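Local coordinates for divalent-cation tolerance protein CutA (Thermotoga maritima, PDB 1O5J), which is probably involved in resistance toward heavy metals, forming a homotrimer of the CutA family that probably binds copper ions, at residues E79-L84 with P90-L95. Residues are numbered along the deposited sequence; the frame is centred on the assembly and turned at random.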
loop_
_atom_site.group_PDB
_atom_site.type_symbol
_atom_site.label_atom_id
_atom_site.label_comp_id
_atom_site.label_asym_id
_atom_site.label_seq_id
_atom_site.Cartn_x
_atom_site.Cartn_y
_atom_site.Cartn_z
ATOM N N GLU A 79 -5.616 4.412 19.507
ATOM C CA GLU A 79 -5.832 5.434 20.526
ATOM C C GLU A 79 -4.609 6.351 20.647
ATOM O O GLU A 79 -4.768 7.536 20.745
ATOM C CB GLU A 79 -6.339 4.850 21.862
ATOM C CG GLU A 79 -5.393 3.954 22.620
ATOM C CD GLU A 79 -6.041 3.307 23.845
ATOM O OE1 GLU A 79 -7.294 3.270 23.918
ATOM O OE2 GLU A 79 -5.288 2.837 24.733
ATOM N N GLU A 80 -3.396 5.825 20.490
ATOM C CA GLU A 80 -2.179 6.670 20.495
ATOM C C GLU A 80 -2.067 7.546 19.238
ATOM O O GLU A 80 -1.735 8.719 19.319
ATOM C CB GLU A 80 -0.930 5.810 20.614
ATOM C CG GLU A 80 0.350 6.595 20.860
ATOM C CD GLU A 80 0.469 7.100 22.290
ATOM O OE1 GLU A 80 -0.304 6.637 23.139
ATOM O OE2 GLU A 80 1.343 7.951 22.574
ATOM N N LEU A 81 -2.303 6.979 18.067
ATOM C CA LEU A 81 -2.309 7.787 16.845
ATOM C C LEU A 81 -3.365 8.872 16.935
ATOM O O LEU A 81 -3.137 9.969 16.488
ATOM C CB LEU A 81 -2.651 6.952 15.621
ATOM C CG LEU A 81 -1.513 6.431 14.805
ATOM C CD1 LEU A 81 -2.109 5.554 13.708
ATOM C CD2 LEU A 81 -0.684 7.605 14.241
ATOM N N ARG A 82 -4.515 8.535 17.495
ATOM C CA ARG A 82 -5.605 9.492 17.695
ATOM C C ARG A 82 -5.112 10.668 18.544
ATOM O O ARG A 82 -5.394 11.822 18.252
ATOM C CB ARG A 82 -6.765 8.820 18.431
ATOM C CG ARG A 82 -8.154 9.199 17.996
ATOM C CD ARG A 82 -8.591 10.575 18.385
ATOM N NE ARG A 82 -7.847 11.572 17.622
ATOM C CZ ARG A 82 -8.266 12.185 16.509
ATOM N NH1 ARG A 82 -7.436 13.056 15.941
ATOM N NH2 ARG A 82 -9.508 12.005 16.018
ATOM N N LYS A 83 -4.373 10.387 19.607
ATOM C CA LYS A 83 -3.965 11.465 20.472
ATOM C C LYS A 83 -2.842 12.318 19.889
ATOM O O LYS A 83 -2.773 13.518 20.136
ATOM C CB LYS A 83 -3.602 10.943 21.856
ATOM C CG LYS A 83 -2.159 10.617 22.071
ATOM C CD LYS A 83 -1.731 10.901 23.480
ATOM C CE LYS A 83 -0.371 10.289 23.735
ATOM N N LEU A 84 -1.988 11.705 19.096
ATOM C CA LEU A 84 -0.835 12.393 18.530
ATOM C C LEU A 84 -1.118 13.119 17.229
ATOM O O LEU A 84 -0.299 13.942 16.794
ATOM C CB LEU A 84 0.323 11.419 18.316
ATOM C CG LEU A 84 1.017 10.892 19.592
ATOM C CD1 LEU A 84 2.133 9.945 19.147
ATOM C CD2 LEU A 84 1.551 12.003 20.471
ATOM N N PRO A 90 -8.268 12.226 11.243
ATOM C CA PRO A 90 -7.238 11.622 10.430
ATOM C C PRO A 90 -7.730 10.335 9.786
ATOM O O PRO A 90 -8.638 9.684 10.325
ATOM C CB PRO A 90 -6.157 11.299 11.441
ATOM C CG PRO A 90 -6.931 11.056 12.705
ATOM C CD PRO A 90 -8.039 12.028 12.679
ATOM N N ALA A 91 -7.123 9.995 8.648
ATOM C CA ALA A 91 -7.318 8.690 8.051
ATOM C C ALA A 91 -6.477 7.710 8.894
ATOM O O ALA A 91 -5.266 7.851 9.011
ATOM C CB ALA A 91 -6.850 8.683 6.615
ATOM N N ILE A 92 -7.151 6.791 9.550
ATOM C CA ILE A 92 -6.503 5.650 10.214
ATOM C C ILE A 92 -7.364 4.443 9.873
ATOM O O ILE A 92 -8.571 4.440 10.159
ATOM C CB ILE A 92 -6.425 5.835 11.731
ATOM C CG1 ILE A 92 -5.826 7.177 12.123
ATOM C CG2 ILE A 92 -5.617 4.698 12.362
ATOM C CD1 ILE A 92 -5.771 7.399 13.625
ATOM N N PHE A 93 -6.759 3.446 9.230
ATOM C CA PHE A 93 -7.446 2.210 8.883
ATOM C C PHE A 93 -6.435 1.061 8.790
ATOM O O PHE A 93 -5.207 1.272 8.665
ATOM C CB PHE A 93 -8.270 2.351 7.591
ATOM C CG PHE A 93 -7.450 2.712 6.377
ATOM C CD1 PHE A 93 -6.843 1.710 5.622
ATOM C CD2 PHE A 93 -7.326 4.032 5.972
ATOM C CE1 PHE A 93 -6.112 2.015 4.501
ATOM C CE2 PHE A 93 -6.568 4.341 4.854
ATOM C CZ PHE A 93 -5.951 3.324 4.112
ATOM N N THR A 94 -6.968 -0.147 8.868
ATOM C CA THR A 94 -6.195 -1.384 8.977
ATOM C C THR A 94 -6.393 -2.227 7.726
ATOM O O THR A 94 -7.541 -2.515 7.360
ATOM C CB THR A 94 -6.763 -2.180 10.195
ATOM O OG1 THR A 94 -6.495 -1.450 11.384
ATOM C CG2 THR A 94 -6.059 -3.545 10.416
ATOM N N LEU A 95 -5.303 -2.637 7.071
ATOM C CA LEU A 95 -5.394 -3.660 5.981
ATOM C C LEU A 95 -5.200 -5.065 6.522
ATOM O O LEU A 95 -4.435 -5.283 7.449
ATOM C CB LEU A 95 -4.402 -3.377 4.856
ATOM C CG LEU A 95 -4.536 -1.980 4.226
ATOM C CD1 LEU A 95 -3.371 -1.608 3.360
ATOM C CD2 LEU A 95 -5.817 -1.909 3.404
#
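Ile-92 reaches across to the helix with its longer branch, and CD1 at the end of that branch rests 3.7 Å from CB of Leu-81. CG1 stands anti to the carbonyl carbon (chi1 -51°) and the chain is then extended, which carries CD1 of Ile-92 up to the helix backbone, 4.2 Å from N of Arg-82. The shorter branch, CG2 of Ile-92, meets CD1 of Leu-81 at 3.9 Å; the two side chains thus run alongside each other, pointing opposite ways. A second, more open contact lies beside this apolar one. Arg-82 bends at chi2 and chi3 (-72° and 70°), bringing its guanidinium up to the CG-CD side of the Pro-90 ring, which it meets obliquely, the two side chains crossing at about a right angle. NH1 and NH2 of Arg-82 lie 3.5 Å and 3.6 Å from CD of Pro-90, a van der Waals contact without polar pairing. What fixes the guanidinium is its other partners: NH2 hydrogen-bonds to O of Glu-88 in the connecting loop and forms a salt bridge with Glu-103 of the second subunit, while NH1 makes a weak bond to O of Tyr-87. The contact joins helix 74-84 to strand 92-100, outermost in the sheet of its own chain, in the ferredoxin-like fold of the CutA family. Leu-81 also packs on Ile-29 of helix 23-35 and Phe-20 of strand 13-20, Ile-92 touches Val-16 of that same strand, and residues 93-95 pair antiparallel with a strand of the second subunit, continuing the sheet into the trimer.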